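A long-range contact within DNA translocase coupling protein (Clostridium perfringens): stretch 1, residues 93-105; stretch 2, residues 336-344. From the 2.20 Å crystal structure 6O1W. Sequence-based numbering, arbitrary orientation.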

ATOM      1  N   LYS A  93      18.818   2.791  -3.334  1.00 43.25           N
ATOM      2  CA  LYS A  93      18.222   3.204  -4.589  1.00 44.19           C
ATOM      3  C   LYS A  93      16.917   2.468  -4.938  1.00 48.08           C
ATOM      4  O   LYS A  93      16.832   1.239  -4.847  1.00 48.10           O
ATOM      5  CB  LYS A  93      19.252   3.094  -5.722  1.00 48.34           C
ATOM      6  CG  LYS A  93      18.915   3.925  -6.959  1.00 75.17           C
ATOM      7  CD  LYS A  93      19.706   5.243  -7.030  1.00 91.57           C
ATOM      8  CE  LYS A  93      19.242   6.118  -8.177  1.00100.30           C
ATOM      9  NZ  LYS A  93      20.014   7.383  -8.270  1.00104.31           N
ATOM     10  N   ILE A  94      15.894   3.250  -5.287  1.00 43.22           N
ATOM     11  CA  ILE A  94      14.578   2.797  -5.748  1.00 43.28           C
ATOM     12  C   ILE A  94      14.126   3.818  -6.787  1.00 43.60           C
ATOM     13  O   ILE A  94      14.426   4.996  -6.609  1.00 42.31           O
ATOM     14  CB  ILE A  94      13.491   2.522  -4.639  1.00 47.19           C
ATOM     15  CG1 ILE A  94      13.315   3.677  -3.652  1.00 47.85           C
ATOM     16  CG2 ILE A  94      13.760   1.221  -3.902  1.00 50.24           C
ATOM     17  CD1 ILE A  94      12.309   3.362  -2.550  1.00 55.64           C
ATOM     18  N   PRO A  95      13.387   3.427  -7.849  1.00 39.80           N
ATOM     19  CA  PRO A  95      12.974   4.415  -8.850  1.00 38.98           C
ATOM     20  C   PRO A  95      12.017   5.469  -8.324  1.00 42.91           C
ATOM     21  O   PRO A  95      11.380   5.275  -7.288  1.00 42.13           O
ATOM     22  CB  PRO A  95      12.322   3.558  -9.947  1.00 40.58           C
ATOM     23  CG  PRO A  95      12.786   2.168  -9.704  1.00 44.92           C
ATOM     24  CD  PRO A  95      12.936   2.072  -8.227  1.00 41.09           C
ATOM     25  N   LYS A  96      11.921   6.594  -9.043  1.00 40.53           N
ATOM     26  CA  LYS A  96      11.010   7.695  -8.688  1.00 41.17           C
ATOM     27  C   LYS A  96       9.812   7.669  -9.655  1.00 46.45           C
ATOM     28  O   LYS A  96       8.866   8.454  -9.526  1.00 46.89           O
ATOM     29  CB  LYS A  96      11.742   9.049  -8.729  1.00 43.19           C
ATOM     30  CG  LYS A  96      12.866   9.170  -7.712  1.00 54.68           C
ATOM     31  CD  LYS A  96      13.294  10.631  -7.541  1.00 66.84           C
ATOM     32  CE  LYS A  96      14.221  10.810  -6.358  1.00 82.94           C
ATOM     33  NZ  LYS A  96      14.394  12.241  -5.994  1.00 93.30           N
ATOM     34  N   TYR A  97       9.890   6.760 -10.641  1.00 43.02           N
ATOM     35  CA  TYR A  97       8.878   6.486 -11.645  1.00 43.39           C
ATOM     36  C   TYR A  97       9.110   5.084 -12.146  1.00 46.69           C
ATOM     37  O   TYR A  97      10.229   4.725 -12.505  1.00 45.70           O
ATOM     38  CB  TYR A  97       8.935   7.488 -12.808  1.00 45.56           C
ATOM     39  CG  TYR A  97       7.874   7.256 -13.861  1.00 47.89           C
ATOM     40  CD1 TYR A  97       6.518   7.321 -13.544  1.00 48.87           C
ATOM     41  CD2 TYR A  97       8.223   6.999 -15.185  1.00 48.80           C
ATOM     42  CE1 TYR A  97       5.539   7.124 -14.513  1.00 46.71           C
ATOM     43  CE2 TYR A  97       7.251   6.813 -16.162  1.00 49.56           C
ATOM     44  CZ  TYR A  97       5.911   6.864 -15.819  1.00 54.65           C
ATOM     45  OH  TYR A  97       4.955   6.691 -16.791  1.00 56.94           O
ATOM     46  N   LEU A  98       8.045   4.275 -12.148  1.00 43.17           N
ATOM     47  CA  LEU A  98       8.133   2.881 -12.544  1.00 41.76           C
ATOM     48  C   LEU A  98       6.853   2.520 -13.290  1.00 46.10           C
ATOM     49  O   LEU A  98       5.856   2.125 -12.668  1.00 45.08           O
ATOM     50  CB  LEU A  98       8.332   2.028 -11.279  1.00 40.66           C
ATOM     51  CG  LEU A  98       8.518   0.555 -11.423  1.00 43.53           C
ATOM     52  CD1 LEU A  98       9.891   0.232 -12.012  1.00 43.91           C
ATOM     53  CD2 LEU A  98       8.338  -0.105 -10.082  1.00 43.17           C
ATOM     54  N   PRO A  99       6.845   2.718 -14.629  1.00 41.96           N
ATOM     55  CA  PRO A  99       5.635   2.395 -15.399  1.00 40.58           C
ATOM     56  C   PRO A  99       5.322   0.908 -15.361  1.00 40.49           C
ATOM     57  O   PRO A  99       6.233   0.089 -15.343  1.00 39.62           O
ATOM     58  CB  PRO A  99       5.990   2.840 -16.830  1.00 42.54           C
ATOM     59  CG  PRO A  99       7.485   2.849 -16.877  1.00 47.06           C
ATOM     60  CD  PRO A  99       7.931   3.228 -15.502  1.00 42.90           C
ATOM     61  N   TRP A 100       4.033   0.564 -15.372  1.00 35.74           N
ATOM     62  CA  TRP A 100       3.609  -0.823 -15.446  1.00 34.81           C
ATOM     63  C   TRP A 100       4.016  -1.392 -16.800  1.00 40.05           C
ATOM     64  O   TRP A 100       4.055  -0.667 -17.791  1.00 41.01           O
ATOM     65  CB  TRP A 100       2.077  -0.940 -15.302  1.00 33.17           C
ATOM     66  CG  TRP A 100       1.567  -2.309 -15.663  1.00 33.46           C
ATOM     67  CD1 TRP A 100       0.940  -2.674 -16.822  1.00 36.03           C
ATOM     68  CD2 TRP A 100       1.819  -3.526 -14.943  1.00 33.01           C
ATOM     69  NE1 TRP A 100       0.713  -4.032 -16.831  1.00 34.73           N
ATOM     70  CE2 TRP A 100       1.255  -4.583 -15.694  1.00 36.24           C
ATOM     71  CE3 TRP A 100       2.482  -3.828 -13.741  1.00 33.70           C
ATOM     72  CZ2 TRP A 100       1.279  -5.905 -15.250  1.00 35.00           C
ATOM     73  CZ3 TRP A 100       2.500  -5.139 -13.303  1.00 34.79           C
ATOM     74  CH2 TRP A 100       1.941  -6.166 -14.076  1.00 35.03           C
ATOM     75  N   ASP A 101       4.287  -2.699 -16.847  1.00 36.72           N
ATOM     76  CA  ASP A 101       4.581  -3.411 -18.083  1.00 35.86           C
ATOM     77  C   ASP A 101       4.098  -4.862 -17.904  1.00 37.97           C
ATOM     78  O   ASP A 101       4.336  -5.464 -16.859  1.00 35.81           O
ATOM     79  CB  ASP A 101       6.070  -3.335 -18.425  1.00 38.21           C
ATOM     80  CG  ASP A 101       6.417  -3.854 -19.803  1.00 50.94           C
ATOM     81  OD1 ASP A 101       6.155  -5.056 -20.075  1.00 53.82           O
ATOM     82  OD2 ASP A 101       6.958  -3.074 -20.605  1.00 58.31           O
ATOM     83  N   ASP A 102       3.445  -5.425 -18.928  1.00 35.85           N
ATOM     84  CA  ASP A 102       2.904  -6.787 -18.868  1.00 37.33           C
ATOM     85  C   ASP A 102       3.978  -7.881 -18.626  1.00 44.40           C
ATOM     86  O   ASP A 102       3.622  -9.000 -18.252  1.00 43.55           O
ATOM     87  CB  ASP A 102       2.030  -7.092 -20.112  1.00 39.37           C
ATOM     88  CG  ASP A 102       0.535  -6.746 -19.956  1.00 48.39           C
ATOM     89  OD1 ASP A 102       0.169  -6.090 -18.951  1.00 47.76           O
ATOM     90  OD2 ASP A 102      -0.259  -7.140 -20.828  1.00 55.00           O
ATOM     91  N   LYS A 103       5.282  -7.528 -18.741  1.00 44.62           N
ATOM     92  CA  LYS A 103       6.403  -8.445 -18.491  1.00 45.31           C
ATOM     93  C   LYS A 103       6.500  -8.866 -17.010  1.00 49.14           C
ATOM     94  O   LYS A 103       7.081  -9.921 -16.713  1.00 49.25           O
ATOM     95  CB  LYS A 103       7.736  -7.833 -18.970  1.00 48.60           C
ATOM     96  CG  LYS A 103       8.309  -6.738 -18.068  1.00 64.75           C
ATOM     97  CD  LYS A 103       9.682  -6.264 -18.535  1.00 71.87           C
ATOM     98  CE  LYS A 103      10.182  -5.111 -17.700  1.00 79.75           C
ATOM     99  NZ  LYS A 103      11.617  -4.816 -17.970  1.00 86.20           N
ATOM    100  N   TYR A 104       5.937  -8.036 -16.092  1.00 43.39           N
ATOM    101  CA  TYR A 104       5.917  -8.288 -14.655  1.00 42.63           C
ATOM    102  C   TYR A 104       4.870  -9.329 -14.226  1.00 44.46           C
ATOM    103  O   TYR A 104       4.986  -9.866 -13.126  1.00 43.78           O
ATOM    104  CB  TYR A 104       5.744  -6.984 -13.858  1.00 44.22           C
ATOM    105  CG  TYR A 104       6.832  -5.957 -14.097  1.00 47.16           C
ATOM    106  CD1 TYR A 104       8.123  -6.157 -13.621  1.00 49.65           C
ATOM    107  CD2 TYR A 104       6.546  -4.741 -14.709  1.00 47.74           C
ATOM    108  CE1 TYR A 104       9.120  -5.200 -13.810  1.00 51.72           C
ATOM    109  CE2 TYR A 104       7.533  -3.783 -14.912  1.00 48.48           C
ATOM    110  CZ  TYR A 104       8.822  -4.019 -14.468  1.00 57.19           C
ATOM    111  OH  TYR A 104       9.786  -3.061 -14.636  1.00 61.64           O
ATOM    112  N   ILE A 105       3.870  -9.619 -15.082  1.00 41.10           N
ATOM    113  CA  ILE A 105       2.815 -10.588 -14.784  1.00 41.68           C
ATOM    114  C   ILE A 105       3.423 -11.945 -14.457  1.00 48.53           C
ATOM    115  O   ILE A 105       4.190 -12.488 -15.256  1.00 48.64           O
ATOM    116  CB  ILE A 105       1.729 -10.668 -15.897  1.00 44.38           C
ATOM    117  CG1 ILE A 105       0.889  -9.392 -15.920  1.00 44.13           C
ATOM    118  CG2 ILE A 105       0.823 -11.902 -15.710  1.00 44.15           C
ATOM    119  CD1 ILE A 105       0.011  -9.241 -17.071  1.00 50.50           C
ATOM    120  N   VAL A 336       8.355  -1.921   4.775  1.00 34.43           N
ATOM    121  CA  VAL A 336       9.415  -1.552   3.824  1.00 33.89           C
ATOM    122  C   VAL A 336       8.948  -0.460   2.865  1.00 35.11           C
ATOM    123  O   VAL A 336       7.760  -0.374   2.555  1.00 35.04           O
ATOM    124  CB  VAL A 336      10.049  -2.770   3.067  1.00 37.36           C
ATOM    125  CG1 VAL A 336      10.502  -3.868   4.035  1.00 36.39           C
ATOM    126  CG2 VAL A 336       9.112  -3.332   2.010  1.00 37.16           C
ATOM    127  N   GLN A 337       9.887   0.337   2.364  1.00 28.19           N
ATOM    128  CA  GLN A 337       9.587   1.381   1.403  1.00 28.03           C
ATOM    129  C   GLN A 337       9.696   0.770  -0.007  1.00 32.58           C
ATOM    130  O   GLN A 337      10.576  -0.047  -0.264  1.00 33.16           O
ATOM    131  CB  GLN A 337      10.592   2.569   1.597  1.00 29.34           C
ATOM    132  CG  GLN A 337      10.333   3.752   0.687  1.00 36.04           C
ATOM    133  CD  GLN A 337      11.223   4.971   0.876  1.00 44.16           C
ATOM    134  OE1 GLN A 337      12.171   5.053   1.677  1.00 33.48           O
ATOM    135  NE2 GLN A 337      10.925   5.962   0.109  1.00 34.79           N
ATOM    136  N   PHE A 338       8.793   1.146  -0.914  1.00 29.37           N
ATOM    137  CA  PHE A 338       8.846   0.688  -2.297  1.00 27.92           C
ATOM    138  C   PHE A 338       8.200   1.717  -3.210  1.00 31.79           C
ATOM    139  O   PHE A 338       7.370   2.510  -2.736  1.00 30.39           O
ATOM    140  CB  PHE A 338       8.132  -0.692  -2.479  1.00 28.37           C
ATOM    141  CG  PHE A 338       6.626  -0.652  -2.604  1.00 28.09           C
ATOM    142  CD1 PHE A 338       5.822  -0.511  -1.476  1.00 29.97           C
ATOM    143  CD2 PHE A 338       6.009  -0.802  -3.845  1.00 29.09           C
ATOM    144  CE1 PHE A 338       4.424  -0.523  -1.585  1.00 29.28           C
ATOM    145  CE2 PHE A 338       4.615  -0.796  -3.955  1.00 31.33           C
ATOM    146  CZ  PHE A 338       3.830  -0.636  -2.825  1.00 28.26           C
ATOM    147  N   GLN A 339       8.535   1.641  -4.529  1.00 28.14           N
ATOM    148  CA  GLN A 339       7.947   2.452  -5.586  1.00 29.24           C
ATOM    149  C   GLN A 339       6.895   1.600  -6.270  1.00 31.84           C
ATOM    150  O   GLN A 339       7.215   0.558  -6.830  1.00 31.56           O
ATOM    151  CB  GLN A 339       9.003   2.886  -6.635  1.00 31.23           C
ATOM    152  CG  GLN A 339       8.487   3.894  -7.698  1.00 35.83           C
ATOM    153  CD  GLN A 339       8.006   5.221  -7.131  1.00 41.06           C
ATOM    154  OE1 GLN A 339       8.453   5.688  -6.079  1.00 32.11           O
ATOM    155  NE2 GLN A 339       7.061   5.866  -7.817  1.00 33.78           N
ATOM    156  N   ALA A 340       5.660   2.060  -6.247  1.00 29.56           N
ATOM    157  CA  ALA A 340       4.527   1.393  -6.863  1.00 30.15           C
ATOM    158  C   ALA A 340       4.529   1.625  -8.354  1.00 36.29           C
ATOM    159  O   ALA A 340       4.908   2.702  -8.806  1.00 36.22           O
ATOM    160  CB  ALA A 340       3.230   1.933  -6.271  1.00 30.77           C
ATOM    161  N   PHE A 341       4.055   0.634  -9.113  1.00 33.79           N
ATOM    162  CA  PHE A 341       3.882   0.735 -10.557  1.00 34.27           C
ATOM    163  C   PHE A 341       2.862   1.811 -10.871  1.00 40.77           C
ATOM    164  O   PHE A 341       1.847   1.931 -10.168  1.00 40.22           O
ATOM    165  CB  PHE A 341       3.333  -0.577 -11.151  1.00 35.11           C
ATOM    166  CG  PHE A 341       4.271  -1.749 -11.111  1.00 36.72           C
ATOM    167  CD1 PHE A 341       5.508  -1.694 -11.739  1.00 40.84           C
ATOM    168  CD2 PHE A 341       3.898  -2.931 -10.497  1.00 38.64           C
ATOM    169  CE1 PHE A 341       6.386  -2.781 -11.690  1.00 42.25           C
ATOM    170  CE2 PHE A 341       4.761  -4.034 -10.481  1.00 42.18           C
ATOM    171  CZ  PHE A 341       5.995  -3.952 -11.082  1.00 40.76           C
ATOM    172  N   TYR A 342       3.115   2.584 -11.927  1.00 39.39           N
ATOM    173  CA  TYR A 342       2.113   3.542 -12.358  1.00 39.90           C
ATOM    174  C   TYR A 342       1.403   2.840 -13.496  1.00 39.60           C
ATOM    175  O   TYR A 342       2.024   2.480 -14.505  1.00 38.35           O
ATOM    176  CB  TYR A 342       2.679   4.920 -12.758  1.00 43.13           C
ATOM    177  CG  TYR A 342       1.578   5.867 -13.199  1.00 46.95           C
ATOM    178  CD1 TYR A 342       0.608   6.312 -12.301  1.00 49.05           C
ATOM    179  CD2 TYR A 342       1.466   6.267 -14.527  1.00 48.59           C
ATOM    180  CE1 TYR A 342      -0.450   7.121 -12.718  1.00 51.22           C
ATOM    181  CE2 TYR A 342       0.437   7.109 -14.947  1.00 50.34           C
ATOM    182  CZ  TYR A 342      -0.529   7.520 -14.043  1.00 62.42           C
ATOM    183  OH  TYR A 342      -1.551   8.335 -14.469  1.00 70.02           O
ATOM    184  N   PHE A 343       0.148   2.482 -13.235  1.00 33.35           N
ATOM    185  CA  PHE A 343      -0.730   1.765 -14.157  1.00 32.35           C
ATOM    186  C   PHE A 343      -1.712   2.804 -14.621  1.00 37.10           C
ATOM    187  O   PHE A 343      -2.432   3.383 -13.815  1.00 35.92           O
ATOM    188  CB  PHE A 343      -1.434   0.604 -13.423  1.00 33.16           C
ATOM    189  CG  PHE A 343      -2.374  -0.218 -14.280  1.00 32.91           C
ATOM    190  CD1 PHE A 343      -3.715   0.136 -14.407  1.00 33.80           C
ATOM    191  CD2 PHE A 343      -1.924  -1.348 -14.946  1.00 32.19           C
ATOM    192  CE1 PHE A 343      -4.579  -0.621 -15.192  1.00 33.85           C
ATOM    193  CE2 PHE A 343      -2.795  -2.108 -15.722  1.00 33.73           C
ATOM    194  CZ  PHE A 343      -4.107  -1.723 -15.869  1.00 31.64           C
ATOM    195  N   ASP A 344      -1.710   3.075 -15.908  1.00 35.76           N
ATOM    196  CA  ASP A 344      -2.535   4.110 -16.528  1.00 36.81           C
ATOM    197  C   ASP A 344      -3.581   3.400 -17.350  1.00 42.83           C
ATOM    198  O   ASP A 344      -3.216   2.712 -18.314  1.00 43.23           O
ATOM    199  CB  ASP A 344      -1.613   4.986 -17.436  1.00 39.63           C
ATOM    200  CG  ASP A 344      -2.247   6.229 -18.050  1.00 52.28           C
ATOM    201  OD1 ASP A 344      -3.310   6.107 -18.680  1.00 51.86           O
ATOM    202  OD2 ASP A 344      -1.667   7.319 -17.904  1.00 63.94           O
TER
HETATM  203  O   HOH W   1       5.935   4.816 -10.146  1.00 33.18           O

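Two stretches whose touching residues lie at least 237 positions apart in sequence meet here and bury 721 Å² between them. The backbones are bridged at a single point, where Pro-99 faces Tyr-342 with their CA atoms 4.8 Å apart. Two hydrogen bonds flank the proline: Tyr-342 N donates to Leu-98 O (2.9 Å), and Trp-100 N donates to Tyr-342 O (2.9 Å), both with N-H...O angles of 157°. Tyr-342 thus uses both its amide and its carbonyl, while on stretch 1 the bonding comes from the neighbours of Pro-99, Leu-98 and Trp-100. Proline suits this place because its nitrogen, which carries no hydrogen, is not called on to donate, and its CA-to-CB bond points away from stretch 2. Leu-98 O also receives a CA-H...O contact from Phe-341 CA at 3.2 Å.

Beyond the bridge, a water continues the polar contact. It accepts from Leu-98 N (3.0 Å) and from Gln-339 NE2 (2.8 Å), and donates to Ala-340 O (2.7 Å), so it joins the two backbones where they do not bond directly. Gln-339 points toward stretch 1 with chi1 t and chi2 p. The t setting extends CG from the strand, and the p setting turns the chain so that its amide lies beside the Pro-95 to Tyr-97 backbone, with NE2 able to reach the water. Its aliphatic part is useful as well: Gln-339 CG lies 4.0 Å from Leu-98 CB. Gln-339 OE1 and Pro-95 O approach to 3.2 Å, but both are acceptors and no hydrogen bond joins them; OE1 is satisfied elsewhere in the structure.

Leu-98 also points toward the other stretch. Its t, p conformation carries Leu-98 CD2 to 3.5 Å from Gln-339 O and against Phe-341, a compact branched group filling space in a buried setting. Farther along, Ile-94 points toward stretch 2, and its p, t conformation extends Ile-94 CD1 to within 3.8 Å of Gln-337 CG, an apolar contact.

Phe-341 has the largest area covered by the opposing stretch. Its chi1 m places the ring where Phe-341 CD1 meets Leu-98 CD2 (3.6 Å), Phe-341 CD2 meets Trp-100 CE3 (3.7 Å) and Phe-341 CE1 meets Tyr-104 CE2 (3.6 Å). The edge of Trp-100 is directed at its face, the planes at 83°; such geometry brings ring hydrogens, slightly positive, toward the electron-rich face. Tyr-104 points toward stretch 2, and its chi1 m sets its ring obliquely against Phe-341.

Trp-100 has two aromatic partners. With chi1 t and chi2 −103°, its edge meets Phe-341 while one face receives the edge of Phe-343, whose CD2 lies 3.7 Å from Trp-100 CD1. The same conformation lets Trp-100 NE1 donate to Asp-102 OD1 (3.0 Å), satisfying the indole's polar group in a buried residue.

Tyr-97 starts away from stretch 2, yet its t rotamer and the reach of its side chain bring Tyr-97 CE1 to 4.0 Å from Tyr-342 CB, an apolar contact beside the bridge.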